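Local coordinates for protein probable amino acid aminotransferase (Mycobacterium tuberculosis, PDB 6Q1S) that is a probable class IV aminotransferase that binds 4'-deoxy-4'-aminopyridoxal-5'-phosphate, held through its phosphate at the start of a helix, at residues Val46-Gln51 / Arg216-Gln221. Sequence-based numbering, arbitrary orientation.
Sequences VEAHLQ and RGTTQQ. With PMP (4'-deoxy-4'-aminopyridoxal-5'-phosphate), chain G.
Thr218 lays its methyl over one face of the His49 imidazole, a CH-pi contact in which CG2 stands 4.2 Å from the ring centroid and only 7° off the normal. The threonine side chain runs roughly perpendicular to that of the histidine. The same methyl rests against the backbone of helix 46-59, with CG2 3.7 Å from Ala48 O, and the Ala48 methyl flanks it a little farther off. A chi1 of 59° tucks the Thr218 hydroxyl over its own main chain, flanked by N and C, and from there it reaches the phosphate of PMP while also lying close to the ring, OG1 3.4 Å from His49 NE2. OG1 donates to PMP O3P at 2.5 Å, very short in the model, and Thr218 N reaches the same oxygen at 3.3 Å. Thr219 repeats the pairing on another phosphate oxygen: its N lies 3.2 Å from PMP O2P in a fairly straight bond (160° at the hydrogen), and its OG1 donates to PMP O2P at 2.7 Å. These first amides of helix 218-229 place the phosphate at its amino end, where the helix dipole would favour the negative charge; Gly217 is the N-cap. Ser255 OG and Arg52 NH2 are among the other groups hydrogen-bonded to PMP. The imidazole is fixed in its rotation by hydrogen bonds at both nitrogens, ND1 with Leu45 O and NE2 with Ser255 OG, consistent with His49 positioning Ser255 from the second shell. Around this buried contact, His49 packs on Glu34 and Leu36 of strand 31-39 and Leu50 on helix 67-84, while Gln220 leans on strand 189-194; the two helix starts thereby join the antiparallel sheet to the mixed one.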
ATOM      1  N   VAL B  46      -4.224   1.729 -25.118  1.00 28.55           N
ATOM      2  CA  VAL B  46      -5.379   1.647 -24.229  1.00 27.92           C
ATOM      3  C   VAL B  46      -5.670   0.197 -23.860  1.00 27.63           C
ATOM      4  O   VAL B  46      -5.871  -0.130 -22.684  1.00 26.96           O
ATOM      5  CB  VAL B  46      -6.603   2.319 -24.877  1.00 28.26           C
ATOM      6  CG1 VAL B  46      -7.819   2.181 -23.978  1.00 27.68           C
ATOM      7  CG2 VAL B  46      -6.310   3.784 -25.164  1.00 28.54           C
ATOM      8  N   GLU B  47      -5.671  -0.696 -24.853  1.00 28.18           N
ATOM      9  CA  GLU B  47      -6.027  -2.091 -24.600  1.00 28.01           C
ATOM     10  C   GLU B  47      -5.058  -2.757 -23.630  1.00 27.77           C
ATOM     11  O   GLU B  47      -5.482  -3.485 -22.725  1.00 28.90           O
ATOM     12  CB  GLU B  47      -6.090  -2.867 -25.915  1.00 29.02           C
ATOM     13  CG  GLU B  47      -7.205  -2.417 -26.844  1.00 29.28           C
ATOM     14  CD  GLU B  47      -8.553  -2.373 -26.149  1.00 28.83           C
ATOM     15  OE1 GLU B  47      -9.259  -1.350 -26.271  1.00 28.89           O
ATOM     16  OE2 GLU B  47      -8.904  -3.360 -25.466  1.00 28.43           O
ATOM     17  N   ALA B  48      -3.755  -2.523 -23.800  1.00 27.70           N
ATOM     18  CA  ALA B  48      -2.780  -3.147 -22.913  1.00 27.31           C
ATOM     19  C   ALA B  48      -2.944  -2.671 -21.476  1.00 26.52           C
ATOM     20  O   ALA B  48      -2.655  -3.421 -20.536  1.00 26.07           O
ATOM     21  CB  ALA B  48      -1.362  -2.868 -23.408  1.00 27.71           C
ATOM     22  N   HIS B  49      -3.396  -1.432 -21.283  1.00 26.37           N
ATOM     23  CA  HIS B  49      -3.638  -0.942 -19.931  1.00 25.66           C
ATOM     24  C   HIS B  49      -4.949  -1.480 -19.371  1.00 25.26           C
ATOM     25  O   HIS B  49      -5.047  -1.750 -18.170  1.00 24.66           O
ATOM     26  CB  HIS B  49      -3.633   0.588 -19.921  1.00 25.69           C
ATOM     27  CG  HIS B  49      -2.262   1.185 -19.996  1.00 25.89           C
ATOM     28  ND1 HIS B  49      -1.634   1.459 -21.191  1.00 26.58           N
ATOM     29  CD2 HIS B  49      -1.401   1.568 -19.023  1.00 25.52           C
ATOM     30  CE1 HIS B  49      -0.444   1.980 -20.952  1.00 26.62           C
ATOM     31  NE2 HIS B  49      -0.279   2.057 -19.644  1.00 25.99           N
ATOM     32  N   LEU B  50      -5.964  -1.644 -20.223  1.00 25.62           N
ATOM     33  CA  LEU B  50      -7.221  -2.233 -19.773  1.00 25.32           C
ATOM     34  C   LEU B  50      -7.115  -3.741 -19.601  1.00 25.37           C
ATOM     35  O   LEU B  50      -7.873  -4.325 -18.818  1.00 26.03           O
ATOM     36  CB  LEU B  50      -8.346  -1.898 -20.751  1.00 25.78           C
ATOM     37  CG  LEU B  50      -8.746  -0.430 -20.893  1.00 25.85           C
ATOM     38  CD1 LEU B  50      -9.766  -0.273 -22.007  1.00 26.43           C
ATOM     39  CD2 LEU B  50      -9.289   0.122 -19.584  1.00 25.15           C
ATOM     40  N   GLN B  51      -6.196  -4.387 -20.321  1.00 26.07           N
ATOM     41  CA  GLN B  51      -5.959  -5.810 -20.102  1.00 26.34           C
ATOM     42  C   GLN B  51      -5.313  -6.045 -18.744  1.00 25.06           C
ATOM     43  O   GLN B  51      -5.724  -6.938 -17.994  1.00 24.73           O
ATOM     44  CB  GLN B  51      -5.092  -6.378 -21.225  1.00 29.39           C
ATOM     45  CG  GLN B  51      -5.866  -6.689 -22.495  1.00 34.78           C
ATOM     46  CD  GLN B  51      -4.973  -7.169 -23.623  1.00 40.88           C
ATOM     47  OE1 GLN B  51      -3.753  -7.237 -23.478  1.00 42.95           O
ATOM     48  NE2 GLN B  51      -5.581  -7.502 -24.757  1.00 41.70           N
ATOM     49  N   ARG B 216       4.134  -6.419 -14.644  1.00 28.06           N
ATOM     50  CA  ARG B 216       4.398  -6.570 -16.070  1.00 27.40           C
ATOM     51  C   ARG B 216       4.259  -5.219 -16.759  1.00 25.32           C
ATOM     52  O   ARG B 216       3.189  -4.603 -16.724  1.00 25.70           O
ATOM     53  CB  ARG B 216       3.442  -7.587 -16.690  1.00 28.70           C
ATOM     54  CG  ARG B 216       3.519  -8.971 -16.078  1.00 31.59           C
ATOM     55  CD  ARG B 216       4.232  -9.922 -17.023  1.00 34.06           C
ATOM     56  NE  ARG B 216       3.426 -10.231 -18.202  1.00 34.81           N
ATOM     57  CZ  ARG B 216       2.663 -11.313 -18.321  1.00 34.71           C
ATOM     58  NH1 ARG B 216       1.960 -11.515 -19.428  1.00 37.08           N
ATOM     59  NH2 ARG B 216       2.604 -12.196 -17.333  1.00 32.14           N
ATOM     60  N   GLY B 217       5.333  -4.769 -17.397  1.00 25.79           N
ATOM     61  CA  GLY B 217       5.336  -3.457 -18.008  1.00 26.03           C
ATOM     62  C   GLY B 217       4.658  -3.425 -19.360  1.00 26.52           C
ATOM     63  O   GLY B 217       5.067  -4.136 -20.282  1.00 27.06           O
ATOM     64  N   THR B 218       3.605  -2.610 -19.481  1.00 26.39           N
ATOM     65  CA  THR B 218       2.951  -2.445 -20.775  1.00 26.91           C
ATOM     66  C   THR B 218       3.927  -1.890 -21.802  1.00 29.29           C
ATOM     67  O   THR B 218       3.928  -2.315 -22.963  1.00 32.82           O
ATOM     68  CB  THR B 218       1.739  -1.519 -20.644  1.00 26.66           C
ATOM     69  OG1 THR B 218       2.164  -0.244 -20.149  1.00 27.61           O
ATOM     70  CG2 THR B 218       0.718  -2.110 -19.687  1.00 26.04           C
ATOM     71  N   THR B 219       4.770  -0.943 -21.387  1.00 27.53           N
ATOM     72  CA  THR B 219       5.749  -0.371 -22.303  1.00 28.19           C
ATOM     73  C   THR B 219       6.824  -1.386 -22.670  1.00 28.56           C
ATOM     74  O   THR B 219       7.284  -1.423 -23.816  1.00 29.25           O
ATOM     75  CB  THR B 219       6.385   0.875 -21.689  1.00 28.05           C
ATOM     76  OG1 THR B 219       5.383   1.643 -21.013  1.00 27.55           O
ATOM     77  CG2 THR B 219       7.010   1.733 -22.778  1.00 28.77           C
ATOM     78  N   GLN B 220       7.247  -2.211 -21.706  1.00 28.15           N
ATOM     79  CA  GLN B 220       8.294  -3.189 -21.986  1.00 28.52           C
ATOM     80  C   GLN B 220       7.832  -4.215 -23.013  1.00 28.95           C
ATOM     81  O   GLN B 220       8.578  -4.554 -23.941  1.00 29.68           O
ATOM     82  CB  GLN B 220       8.728  -3.881 -20.693  1.00 27.99           C
ATOM     83  CG  GLN B 220       9.682  -5.054 -20.896  1.00 28.34           C
ATOM     84  CD  GLN B 220       8.967  -6.379 -21.071  1.00 28.32           C
ATOM     85  OE1 GLN B 220       8.207  -6.810 -20.206  1.00 27.76           O
ATOM     86  NE2 GLN B 220       9.200  -7.028 -22.204  1.00 28.96           N
ATOM     87  N   GLN B 221       6.604  -4.719 -22.872  1.00 28.65           N
ATOM     88  CA  GLN B 221       6.113  -5.722 -23.811  1.00 30.80           C
ATOM     89  C   GLN B 221       5.955  -5.138 -25.208  1.00 30.41           C
ATOM     90  O   GLN B 221       6.330  -5.776 -26.199  1.00 34.20           O
ATOM     91  CB  GLN B 221       4.790  -6.306 -23.319  1.00 33.40           C
ATOM     92  CG  GLN B 221       4.893  -7.041 -21.996  1.00 35.99           C
ATOM     93  CD  GLN B 221       3.611  -7.764 -21.633  1.00 38.98           C
ATOM     94  OE1 GLN B 221       2.856  -8.194 -22.507  1.00 39.10           O
ATOM     95  NE2 GLN B 221       3.357  -7.901 -20.337  1.00 39.50           N
TER
HETATM   96  N1  PMP G 301       6.678  -1.387 -12.153  1.00 23.88           N
HETATM   97  C2  PMP G 301       5.930  -0.677 -11.275  1.00 23.40           C
HETATM   98  C2A PMP G 301       5.950  -1.030  -9.810  1.00 22.89           C
HETATM   99  C3  PMP G 301       5.089   0.451 -11.750  1.00 23.42           C
HETATM  100  O3  PMP G 301       4.330   1.180 -10.887  1.00 22.97           O
HETATM  101  C4  PMP G 301       5.109   0.753 -13.198  1.00 23.99           C
HETATM  102  C4A PMP G 301       4.289   1.881 -13.780  1.00 26.07           C
HETATM  103  N4A PMP G 301       4.732   3.160 -13.198  1.00 26.70           N
HETATM  104  C5  PMP G 301       5.970  -0.099 -14.054  1.00 24.48           C
HETATM  105  C6  PMP G 301       6.706  -1.127 -13.472  1.00 24.39           C
HETATM  106  C5A PMP G 301       6.040   0.147 -15.545  1.00 27.03           C
HETATM  107  O4P PMP G 301       4.775  -0.144 -16.136  1.00 28.54           O
HETATM  108  P   PMP G 301       4.274   0.659 -17.438  1.00 29.28           P
HETATM  109  O1P PMP G 301       4.185   2.125 -17.092  1.00 29.28           O
HETATM  110  O2P PMP G 301       5.269   0.445 -18.555  1.00 32.23           O
HETATM  111  O3P PMP G 301       2.916   0.141 -17.847  1.00 27.02           O